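Local atomic coordinates of peridinin-chlorophyll A protein (Amphidinium carterae, PDB entry 2C9E), a protein that probably serves as a water-soluble light-harvesting antenna for blue-green light, enclosing peridinin and chlorophyll a within an alpha-helical shell. Residues A[43-48]-A[114-118]; A[30-34]-A[204-208]; A[160-164]-A[238-242]. The contacts are given in a common frame with arbitrary orientation. Numbering follows the deposited sequence.

Contact 1. Residues A[43-48]-A[114-118]. With CLA (chlorophyll a), chain B.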
# COMPACT_ATOMS: atom_id res chain seq x y z
N GLN A 43 14.40 -3.52 -9.80
CA GLN A 43 14.42 -4.19 -8.51
C GLN A 43 13.23 -3.69 -7.67
O GLN A 43 12.57 -4.47 -6.98
CB GLN A 43 15.73 -3.92 -7.77
CG GLN A 43 15.94 -4.90 -6.58
CD GLN A 43 17.13 -4.55 -5.66
OE1 GLN A 43 18.11 -3.90 -6.09
NE2 GLN A 43 17.06 -5.01 -4.38
N ALA A 44 12.97 -2.39 -7.74
CA ALA A 44 11.85 -1.79 -7.00
C ALA A 44 10.53 -2.36 -7.51
O ALA A 44 9.64 -2.71 -6.73
CB ALA A 44 11.86 -0.25 -7.17
N ALA A 45 10.39 -2.50 -8.82
CA ALA A 45 9.12 -3.02 -9.38
C ALA A 45 8.92 -4.52 -9.02
O ALA A 45 7.79 -4.96 -8.68
CB ALA A 45 9.07 -2.79 -10.96
N LEU A 46 10.01 -5.30 -9.07
CA LEU A 46 9.95 -6.71 -8.69
C LEU A 46 9.61 -6.82 -7.20
O LEU A 46 8.82 -7.68 -6.78
CB LEU A 46 11.30 -7.41 -8.93
CG LEU A 46 11.42 -8.87 -8.49
CD1 LEU A 46 10.27 -9.75 -9.09
CD2 LEU A 46 12.78 -9.40 -8.98
N ALA A 47 10.18 -5.94 -6.39
CA ALA A 47 9.88 -5.98 -4.95
C ALA A 47 8.40 -5.78 -4.71
O ALA A 47 7.80 -6.43 -3.87
CB ALA A 47 10.66 -4.91 -4.21
N VAL A 48 7.80 -4.86 -5.43
CA VAL A 48 6.37 -4.60 -5.23
C VAL A 48 5.58 -5.85 -5.63
O VAL A 48 4.59 -6.22 -4.97
CB VAL A 48 5.94 -3.41 -6.03
CG1 VAL A 48 4.40 -3.35 -6.14
CG2 VAL A 48 6.50 -2.19 -5.40
N THR A 114 15.13 -8.49 1.90
CA THR A 114 16.18 -8.12 0.95
C THR A 114 15.62 -7.78 -0.43
O THR A 114 16.38 -7.62 -1.38
CB THR A 114 17.19 -9.32 0.76
OG1 THR A 114 16.49 -10.45 0.20
CG2 THR A 114 17.74 -9.78 2.10
N ALA A 115 14.31 -7.67 -0.57
CA ALA A 115 13.75 -7.38 -1.87
C ALA A 115 13.82 -5.93 -2.37
O ALA A 115 14.09 -5.69 -3.55
CB ALA A 115 12.32 -7.88 -1.91
N PHE A 116 13.61 -4.97 -1.50
CA PHE A 116 13.63 -3.56 -1.94
C PHE A 116 15.04 -2.97 -2.07
O PHE A 116 15.90 -3.25 -1.28
CB PHE A 116 12.79 -2.68 -0.99
CG PHE A 116 11.31 -2.84 -1.20
CD1 PHE A 116 10.59 -3.81 -0.52
CD2 PHE A 116 10.67 -2.10 -2.19
CE1 PHE A 116 9.25 -4.06 -0.84
CE2 PHE A 116 9.35 -2.33 -2.52
CZ PHE A 116 8.63 -3.30 -1.86
N PRO A 117 15.29 -2.17 -3.11
CA PRO A 117 16.63 -1.58 -3.26
C PRO A 117 17.13 -0.67 -2.16
O PRO A 117 16.41 0.22 -1.67
CB PRO A 117 16.55 -0.84 -4.60
CG PRO A 117 15.09 -0.57 -4.75
CD PRO A 117 14.49 -1.90 -4.31
N GLU A 118 18.38 -0.90 -1.78
CA GLU A 118 19.06 -0.12 -0.77
C GLU A 118 18.32 0.05 0.54
O GLU A 118 18.36 1.12 1.18
CB GLU A 118 19.39 1.24 -1.35
CG GLU A 118 20.85 1.51 -1.36
CD GLU A 118 21.47 1.35 -2.74
OE1 GLU A 118 21.34 2.32 -3.55
OE2 GLU A 118 22.07 0.27 -3.01
MG CLA B . 3.03 -1.08 8.63
CHA CLA B . 6.15 -2.80 8.61
CHB CLA B . 4.79 1.92 9.19
CHC CLA B . 0.31 0.81 7.64
CHD CLA B . 1.54 -3.97 7.39
NA CLA B . 5.21 -0.55 8.79
C1A CLA B . 6.28 -1.44 8.87
C2A CLA B . 7.55 -0.70 9.29
C3A CLA B . 7.08 0.73 9.60
C4A CLA B . 5.62 0.76 9.16
CMA CLA B . 7.24 1.02 11.14
CAA CLA B . 8.64 -0.63 8.22
CBA CLA B . 8.10 -0.09 6.91
CGA CLA B . 9.18 0.14 5.89
O1A CLA B . 9.92 -0.79 5.57
O2A CLA B . 9.37 1.35 5.33
NB CLA B . 2.58 0.98 8.58
C1B CLA B . 3.43 2.02 8.91
C2B CLA B . 2.64 3.24 8.96
C3B CLA B . 1.38 2.93 8.55
C4B CLA B . 1.37 1.53 8.19
CMB CLA B . 3.08 4.66 9.41
CAB CLA B . 0.37 4.01 8.61
CBB CLA B . -0.98 3.77 8.33
NC CLA B . 1.26 -1.51 7.69
C1C CLA B . 0.25 -0.59 7.41
C2C CLA B . -0.90 -1.30 6.87
C3C CLA B . -0.57 -2.63 6.81
C4C CLA B . 0.79 -2.78 7.34
CMC CLA B . -2.30 -0.66 6.54
CAC CLA B . -1.49 -3.72 6.30
CBC CLA B . -1.97 -4.61 7.45
ND CLA B . 3.65 -2.95 8.03
C1D CLA B . 2.91 -4.06 7.72
C2D CLA B . 3.76 -5.25 7.72
C3D CLA B . 4.99 -4.82 8.05
C4D CLA B . 4.92 -3.41 8.28
CMD CLA B . 3.40 -6.71 7.42
CAD CLA B . 6.37 -5.20 8.27
OBD CLA B . 6.88 -6.32 8.44
CBD CLA B . 7.20 -3.90 8.33
CGD CLA B . 8.22 -3.97 9.44
O1D CLA B . 7.93 -3.57 10.58
O2D CLA B . 9.45 -4.48 9.15
CED CLA B . 10.43 -4.67 10.11
C1 CLA B . 10.18 1.41 4.11
C2 CLA B . 9.40 0.90 3.01
C3 CLA B . 9.73 -0.16 2.19
C4 CLA B . 11.02 -0.94 2.35
C5 CLA B . 8.87 -0.63 1.04
C6 CLA B . 7.54 0.16 0.87
C7 CLA B . 6.81 -0.30 -0.39
C8 CLA B . 5.51 0.45 -0.64
C9 CLA B . 4.45 0.10 0.42
C10 CLA B . 5.04 0.20 -2.07
C11 CLA B . 3.85 1.06 -2.50
C12 CLA B . 3.34 0.82 -3.95
C13 CLA B . 2.11 1.71 -4.30
C14 CLA B . 1.47 1.30 -5.61
C15 CLA B . 2.51 3.19 -4.35
C16 CLA B . 1.34 4.13 -4.53
C17 CLA B . 1.82 5.54 -4.44
C18 CLA B . 0.73 6.61 -4.63
C19 CLA B . 0.16 6.67 -6.02
C20 CLA B . 1.28 7.96 -4.24
O HOH W 1 14.12 -7.27 -5.89
O HOH W 2 2.23 -1.32 10.67

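Contact 2. Residues A[30-34]-A[204-208]. With PID (peridinin), chain D.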
# COMPACT_ATOMS: atom_id res chain seq x y z
N ALA A 30 10.14 8.70 4.08
CA ALA A 30 9.46 9.45 3.02
C ALA A 30 10.41 9.61 1.82
O ALA A 30 10.01 9.45 0.67
CB ALA A 30 9.00 10.84 3.54
N LYS A 31 11.66 9.94 2.12
CA LYS A 31 12.65 10.17 1.06
C LYS A 31 13.10 8.86 0.44
O LYS A 31 13.36 8.82 -0.77
CB LYS A 31 13.89 10.93 1.58
CG LYS A 31 13.50 12.27 2.16
CD LYS A 31 14.63 12.97 2.89
CE LYS A 31 14.23 14.38 3.21
NZ LYS A 31 15.45 15.14 3.55
N TYR A 32 13.19 7.80 1.24
CA TYR A 32 13.57 6.53 0.64
C TYR A 32 12.49 6.05 -0.36
O TYR A 32 12.82 5.65 -1.46
CB TYR A 32 13.78 5.46 1.69
CG TYR A 32 13.81 4.08 1.13
CD1 TYR A 32 15.00 3.55 0.62
CD2 TYR A 32 12.64 3.30 1.05
CE1 TYR A 32 15.03 2.28 0.03
CE2 TYR A 32 12.66 2.01 0.45
CZ TYR A 32 13.86 1.50 -0.06
OH TYR A 32 13.92 0.23 -0.63
N ILE A 33 11.21 6.09 0.01
CA ILE A 33 10.15 5.64 -0.90
C ILE A 33 10.14 6.49 -2.18
O ILE A 33 10.06 5.96 -3.28
CB ILE A 33 8.77 5.67 -0.26
CG1 ILE A 33 8.75 4.77 0.97
CG2 ILE A 33 7.73 5.21 -1.28
CD1 ILE A 33 7.55 4.92 1.86
N ALA A 34 10.24 7.81 -1.99
CA ALA A 34 10.28 8.77 -3.08
C ALA A 34 11.38 8.48 -4.07
O ALA A 34 11.14 8.61 -5.28
CB ALA A 34 10.48 10.14 -2.54
N SER A 204 6.77 11.01 -6.96
CA SER A 204 7.85 10.93 -5.99
C SER A 204 7.87 12.18 -5.15
O SER A 204 8.00 12.11 -3.91
CB SER A 204 9.22 10.77 -6.68
OG SER A 204 9.32 9.47 -7.19
N LYS A 205 7.75 13.33 -5.81
CA LYS A 205 7.81 14.54 -5.02
C LYS A 205 6.65 14.57 -4.01
O LYS A 205 6.88 14.97 -2.86
CB LYS A 205 7.85 15.79 -5.91
CG LYS A 205 7.97 17.12 -5.13
CD LYS A 205 8.94 17.10 -3.90
CE LYS A 205 10.42 17.51 -4.18
NZ LYS A 205 11.33 16.49 -4.86
N TYR A 206 5.46 14.12 -4.41
CA TYR A 206 4.29 14.08 -3.52
C TYR A 206 4.58 13.20 -2.30
O TYR A 206 4.40 13.61 -1.14
CB TYR A 206 3.07 13.55 -4.28
CG TYR A 206 1.80 13.58 -3.46
CD1 TYR A 206 1.13 14.77 -3.26
CD2 TYR A 206 1.34 12.43 -2.79
CE1 TYR A 206 0.03 14.85 -2.39
CE2 TYR A 206 0.22 12.49 -1.93
CZ TYR A 206 -0.42 13.71 -1.73
OH TYR A 206 -1.53 13.77 -0.91
N ILE A 207 5.06 11.98 -2.55
CA ILE A 207 5.38 11.07 -1.47
C ILE A 207 6.44 11.66 -0.52
O ILE A 207 6.34 11.53 0.70
CB ILE A 207 5.89 9.74 -2.06
CG1 ILE A 207 4.73 9.02 -2.78
CG2 ILE A 207 6.58 8.91 -0.98
CD1 ILE A 207 5.17 7.76 -3.55
N GLU A 208 7.45 12.30 -1.08
CA GLU A 208 8.52 12.90 -0.27
C GLU A 208 8.10 14.08 0.65
O GLU A 208 8.55 14.21 1.82
CB GLU A 208 9.61 13.43 -1.19
CG GLU A 208 10.83 13.86 -0.46
CD GLU A 208 11.79 14.71 -1.29
OE1 GLU A 208 11.90 14.53 -2.53
OE2 GLU A 208 12.44 15.56 -0.66
C1 PID D . 20.96 -1.61 12.73
C2 PID D . 22.38 -2.08 13.09
C3 PID D . 22.27 -3.35 13.94
C4 PID D . 21.51 -3.02 15.22
C5 PID D . 20.03 -2.68 14.98
C6 PID D . 19.81 -1.84 13.71
C7 PID D . 18.71 -0.98 13.74
C8 PID D . 17.53 -1.11 13.02
C9 PID D . 16.44 -0.23 13.09
C10 PID D . 16.31 0.91 13.88
C11 PID D . 15.32 -0.34 12.36
C12 PID D . 14.53 0.70 12.63
C13 PID D . 13.38 1.02 11.89
C14 PID D . 12.52 2.10 12.04
C15 PID D . 11.47 2.26 11.13
C16 PID D . 10.58 3.34 11.08
C17 PID D . 9.63 3.41 10.06
C18 PID D . 8.79 4.51 9.86
C19 PID D . 7.89 4.56 8.79
C20 PID D . 7.14 5.71 8.53
C21 PID D . 6.25 5.91 7.47
C22 PID D . 5.64 7.16 7.31
C23 PID D . 4.81 7.52 6.36
C24 PID D . 4.05 7.96 5.38
C25 PID D . 2.51 7.90 5.43
C26 PID D . 1.88 7.70 4.05
C27 PID D . 2.44 8.66 2.98
C28 PID D . 3.95 8.40 2.87
C29 PID D . 4.69 8.67 4.18
C30 PID D . 1.73 9.21 0.76
C31 PID D . 0.78 8.96 -0.42
CM1 PID D . 20.93 -0.41 11.78
CM2 PID D . 19.54 -1.93 16.22
CM3 PID D . 19.24 -3.98 14.87
CM4 PID D . 12.75 3.14 13.14
CM5 PID D . 5.90 4.76 6.53
CM6 PID D . 2.02 6.75 6.32
CM7 PID D . 2.01 9.22 6.02
CM8 PID D . 6.15 8.22 3.99
O1 PID D . 19.98 -2.62 12.51
O2 PID D . 23.59 -3.78 14.29
O3 PID D . 17.08 1.29 14.76
O4 PID D . 15.11 1.49 13.58
O5 PID D . 4.66 10.08 4.43
O6 PID D . 1.72 8.31 1.78
O7 PID D . 2.41 10.23 0.79

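Contact 3. Residues A[160-164]-A[238-242]. With CLA (chlorophyll a), chain C.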
# COMPACT_ATOMS: atom_id res chain seq x y z
N PRO A 160 -6.21 -17.20 -0.13
CA PRO A 160 -7.51 -17.23 -0.80
C PRO A 160 -7.41 -17.83 -2.21
O PRO A 160 -6.35 -17.78 -2.85
CB PRO A 160 -7.93 -15.76 -0.81
CG PRO A 160 -6.62 -15.07 -0.91
CD PRO A 160 -5.76 -15.81 0.06
N VAL A 161 -8.52 -18.41 -2.66
CA VAL A 161 -8.57 -19.00 -3.99
C VAL A 161 -8.68 -17.80 -4.91
O VAL A 161 -9.43 -16.86 -4.64
CB VAL A 161 -9.84 -19.88 -4.18
CG1 VAL A 161 -9.95 -20.32 -5.63
CG2 VAL A 161 -9.77 -21.12 -3.28
N ILE A 162 -7.93 -17.79 -6.00
CA ILE A 162 -8.04 -16.63 -6.83
C ILE A 162 -8.35 -17.00 -8.27
O ILE A 162 -7.64 -17.76 -8.90
CB ILE A 162 -6.78 -15.75 -6.73
CG1 ILE A 162 -7.12 -14.31 -7.07
CG2 ILE A 162 -5.69 -16.29 -7.61
CD1 ILE A 162 -7.61 -14.09 -8.49
N ALA A 163 -9.46 -16.45 -8.72
CA ALA A 163 -10.00 -16.66 -10.06
C ALA A 163 -8.91 -16.72 -11.15
O ALA A 163 -8.68 -17.79 -11.73
CB ALA A 163 -11.02 -15.55 -10.37
N GLU A 164 -8.26 -15.57 -11.38
CA GLU A 164 -7.23 -15.41 -12.41
C GLU A 164 -7.85 -14.76 -13.64
O GLU A 164 -8.74 -15.34 -14.28
CB GLU A 164 -6.63 -16.74 -12.83
CG GLU A 164 -5.43 -17.15 -12.05
CD GLU A 164 -4.34 -17.62 -12.98
OE1 GLU A 164 -3.96 -16.84 -13.88
OE2 GLU A 164 -3.87 -18.78 -12.82
N ASN A 238 -8.73 -9.44 -3.74
CA ASN A 238 -7.77 -10.44 -4.15
C ASN A 238 -7.63 -10.49 -5.63
O ASN A 238 -6.53 -10.63 -6.13
CB ASN A 238 -8.15 -11.83 -3.65
CG ASN A 238 -8.23 -11.87 -2.17
OD1 ASN A 238 -7.49 -11.15 -1.49
ND2 ASN A 238 -9.11 -12.70 -1.64
N ASP A 239 -8.74 -10.39 -6.35
CA ASP A 239 -8.62 -10.42 -7.82
C ASP A 239 -7.82 -9.25 -8.37
O ASP A 239 -6.94 -9.45 -9.20
CB ASP A 239 -9.98 -10.40 -8.49
CG ASP A 239 -10.76 -11.64 -8.21
OD1 ASP A 239 -10.22 -12.74 -8.46
OD2 ASP A 239 -11.92 -11.49 -7.75
N ALA A 240 -8.14 -8.03 -7.92
CA ALA A 240 -7.43 -6.82 -8.39
C ALA A 240 -5.92 -6.88 -8.05
O ALA A 240 -5.06 -6.64 -8.90
CB ALA A 240 -8.07 -5.62 -7.78
N VAL A 241 -5.60 -7.25 -6.81
CA VAL A 241 -4.22 -7.38 -6.40
C VAL A 241 -3.50 -8.38 -7.36
O VAL A 241 -2.41 -8.13 -7.87
CB VAL A 241 -4.15 -7.89 -4.92
CG1 VAL A 241 -2.71 -8.30 -4.53
CG2 VAL A 241 -4.61 -6.79 -3.94
N PHE A 242 -4.10 -9.54 -7.61
CA PHE A 242 -3.45 -10.47 -8.48
C PHE A 242 -3.34 -9.88 -9.93
O PHE A 242 -2.31 -10.06 -10.61
CB PHE A 242 -4.19 -11.81 -8.48
CG PHE A 242 -3.54 -12.83 -9.36
CD1 PHE A 242 -2.24 -13.25 -9.11
CD2 PHE A 242 -4.19 -13.30 -10.51
CE1 PHE A 242 -1.56 -14.11 -9.99
CE2 PHE A 242 -3.55 -14.15 -11.41
CZ PHE A 242 -2.23 -14.56 -11.16
MG CLA C . -3.22 1.63 -8.41
CHA CLA C . -5.32 4.45 -8.47
CHB CLA C . -0.66 3.56 -9.73
CHC CLA C . -0.90 -0.79 -7.51
CHD CLA C . -5.58 0.11 -6.33
NA CLA C . -3.07 3.68 -9.16
C1A CLA C . -4.06 4.66 -9.08
C2A CLA C . -3.53 5.98 -9.60
C3A CLA C . -2.18 5.62 -10.19
C4A CLA C . -1.90 4.21 -9.67
CMA CLA C . -2.28 5.57 -11.73
CAA CLA C . -3.38 7.00 -8.47
CBA CLA C . -3.07 8.41 -8.98
CGA CLA C . -2.71 9.37 -7.86
O1A CLA C . -2.38 10.52 -8.16
O2A CLA C . -2.72 8.97 -6.44
NB CLA C . -1.17 1.37 -8.69
C1B CLA C . -0.34 2.28 -9.30
C2B CLA C . 0.94 1.66 -9.51
C3B CLA C . 0.91 0.43 -8.92
C4B CLA C . -0.43 0.27 -8.32
CMB CLA C . 2.14 2.26 -10.34
CAB CLA C . 2.16 -0.32 -9.05
CBB CLA C . 2.28 -1.55 -8.53
NC CLA C . -3.24 -0.04 -7.14
C1C CLA C . -2.20 -0.94 -6.96
C2C CLA C . -2.69 -2.08 -6.19
C3C CLA C . -3.99 -1.82 -5.87
C4C CLA C . -4.33 -0.53 -6.45
CMC CLA C . -1.93 -3.34 -5.78
CAC CLA C . -4.93 -2.70 -5.07
CBC CLA C . -5.71 -3.70 -5.99
ND CLA C . -5.00 2.13 -7.57
C1D CLA C . -5.91 1.37 -6.88
C2D CLA C . -7.22 1.96 -6.94
C3D CLA C . -7.04 3.15 -7.53
C4D CLA C . -5.68 3.25 -7.91
CMD CLA C . -8.53 1.34 -6.34
CAD CLA C . -7.66 4.41 -7.87
OBD CLA C . -8.85 4.73 -7.98
CBD CLA C . -6.55 5.37 -8.27
CGD CLA C . -6.98 6.01 -9.57
O1D CLA C . -6.62 5.51 -10.64
O2D CLA C . -7.80 7.09 -9.54
CED CLA C . -8.31 7.55 -10.67
C1 CLA C . -2.35 9.98 -5.47
C2 CLA C . -2.42 9.38 -4.22
C3 CLA C . -2.88 9.86 -3.00
C4 CLA C . -3.44 11.32 -2.80
C5 CLA C . -2.89 8.97 -1.69
C6 CLA C . -2.26 7.56 -1.84
C7 CLA C . -2.48 6.66 -0.60
C8 CLA C . -1.94 5.21 -0.70
C9 CLA C . -2.56 4.33 0.41
C10 CLA C . -0.40 5.25 -0.55
C11 CLA C . 0.29 3.89 -0.29
C12 CLA C . 1.81 4.00 -0.42
C13 CLA C . 2.50 5.08 0.42
C14 CLA C . 3.87 5.48 -0.09
C15 CLA C . 2.60 4.60 1.87
C16 CLA C . 3.50 3.40 2.15
C17 CLA C . 3.17 2.87 3.52
C18 CLA C . 4.09 1.77 4.03
C19 CLA C . 3.65 1.34 5.41
C20 CLA C . 5.52 2.26 4.10
O HOH W 3 -10.68 -14.69 -3.53
O HOH W 4 -3.69 0.54 -10.18

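Contact 1. Residues A[43-48]-A[114-118]
The pigment-lined interior of the protein supplies the setting here: Phe-116 belongs to a chlorophyll a pocket, and its aromatic ring is filled in on both faces, by pigment on one and by protein on the other. Over one face lies the phytyl tail of the chlorophyll, represented by C5; over the opposite face sits the methyl group of Ala-47, whose CB is 3.3 Å from the centroid of the Phe-116 ring and only 11° off its normal, a well-formed CH-pi contact. Phe-116 CZ lies 3.8 Å from C7 of the same tail. A methyl as small as that of alanine lets the loop 114-118 lie close against the helix, with 5.1 Å between Ala-47 CA and Ala-115 CA. Beside the ring, Ala-44 CB meets Pro-117 CG at 4.0 Å, so that aromatic and proline rings rest on successive parts of one helical surface. The polar margin is fixed by Gln-43, whose extended side chain donates a hydrogen bond from NE2 to Ala-115 O at 3.2 Å. That carbonyl also accepts from a water 2.8 Å from Ala-115 O, which makes a weak second bond to Gln-43 O at 3.4 Å. Val-48, one turn on from Ala-44, belongs to the pocket of the other chlorophyll, so the contact lies between the two chlorophyll pockets. Helix 28-39 flanks the contact, with Tyr-32 against Phe-116 and Ser-37 against Ala-44, while the loop itself leads from helix 106-111 into helix 119-128, and Glu-118 occupies the N-cap position of the latter.

Contact 2. Residues A[30-34]-A[204-208]
A side chain reaches across to a main-chain carbonyl between two nearly antiparallel helices: Ser-204 OG donates a hydrogen bond to Ala-34 O at 2.8 Å, although that carbonyl lies within a helix. Small residues permit the approach. Ala-34 CA and Ser-204 CA are 4.4 Å apart, Ala-30 CA and Glu-208 CA 4.9 Å, and the axes of the two short segments pass at 8.0 Å with 168° between their directions. Ala-34 CB rests on Glu-208 CB at 3.7 Å, and Ala-30 CB lies 3.8 Å from Glu-208 O. The two helices come from the two sequence-related halves of the protein, each matching the peridinin-chlorophyll family, so the pairing joins one half to the other where equivalent Tyr-Ile pairs occur, Tyr-32/Ile-33 and Tyr-206/Ile-207. The isoleucines meet methyl to methyl, CG2 of Ile-33 being 3.9 Å from CG2 of Ile-207. Beneath this seam lies one end group of a peridinin: its methyl CM8 is 3.7 Å from Ala-30 CA, its acetyl carbonyl oxygen O7 3.8 Å from Ile-207 CA, and its terminal C31 approaches the edge of the Tyr-206 ring, 3.9 Å from CE2. At the outer margin, Lys-31 CG packs on Glu-208 CG at 4.1 Å, while Glu-208 OE1 forms a salt bridge with Lys-205 NZ at 3.1 Å.

Contact 3. Residues A[160-164]-A[238-242]
Asn-238 opens the helical segment by facing the loop, its ND2 3.4 Å from Pro-160 CB; it also borders a peridinin. A water extends the link: it accepts from Asn-238 ND2 at 3.2 Å and donates to Val-161 O at 2.7 Å, standing in for a direct hydrogen bond between the segments. Asp-239 follows with its carboxylate beside apolar carbons, OD1 lying 2.9 Å from Ile-162 CD1, a tight approach, and 3.5 Å from Ala-163 CB. Ala-240 and Val-241 turn to the pigment side instead, where chlorophyll CBC is 3.5 Å from Ala-240 CB and 3.6 Å from Val-241 N. One turn after Asn-238, Phe-242 returns to the loop: Ile-162 CD1 meets Phe-242 CD2 at 4.0 Å, and CG of the poorly ordered Glu-164 lies 3.6 Å from Phe-242 CE2. Chlorophyll against Ala-240 and Val-241, and the loop between helices 132-152 and 176-192 against Phe-242, make the two-sided helix expected of an alpha-helical shell around pigments.

How the contacts relate
From the N terminus, the chain enters contact 2 on helix 28-39 and, in the next helix, 41-55, enters contact 1. Contact 1 closes first, at loop 114-118, and so nests inside the much longer loop that contact 2 closes at helix 201-213. Contact 3 opens at 160-164, after contact 1 has closed and before contact 2 does; it ends on helix 234-251, and thus crosses contact 2. Contacts 1 and 2 touch through Tyr-32, whose OH probably hydrogen-bonds Pro-117 O at 2.7 Å. Contact 3 stands apart, its centre about 29 Å from that of contact 2, on the opposite side of the chain's centre. Contact 1 joins two parts of the first half, contact 2 joins the halves, and contact 3 packs the connecting loop against the second.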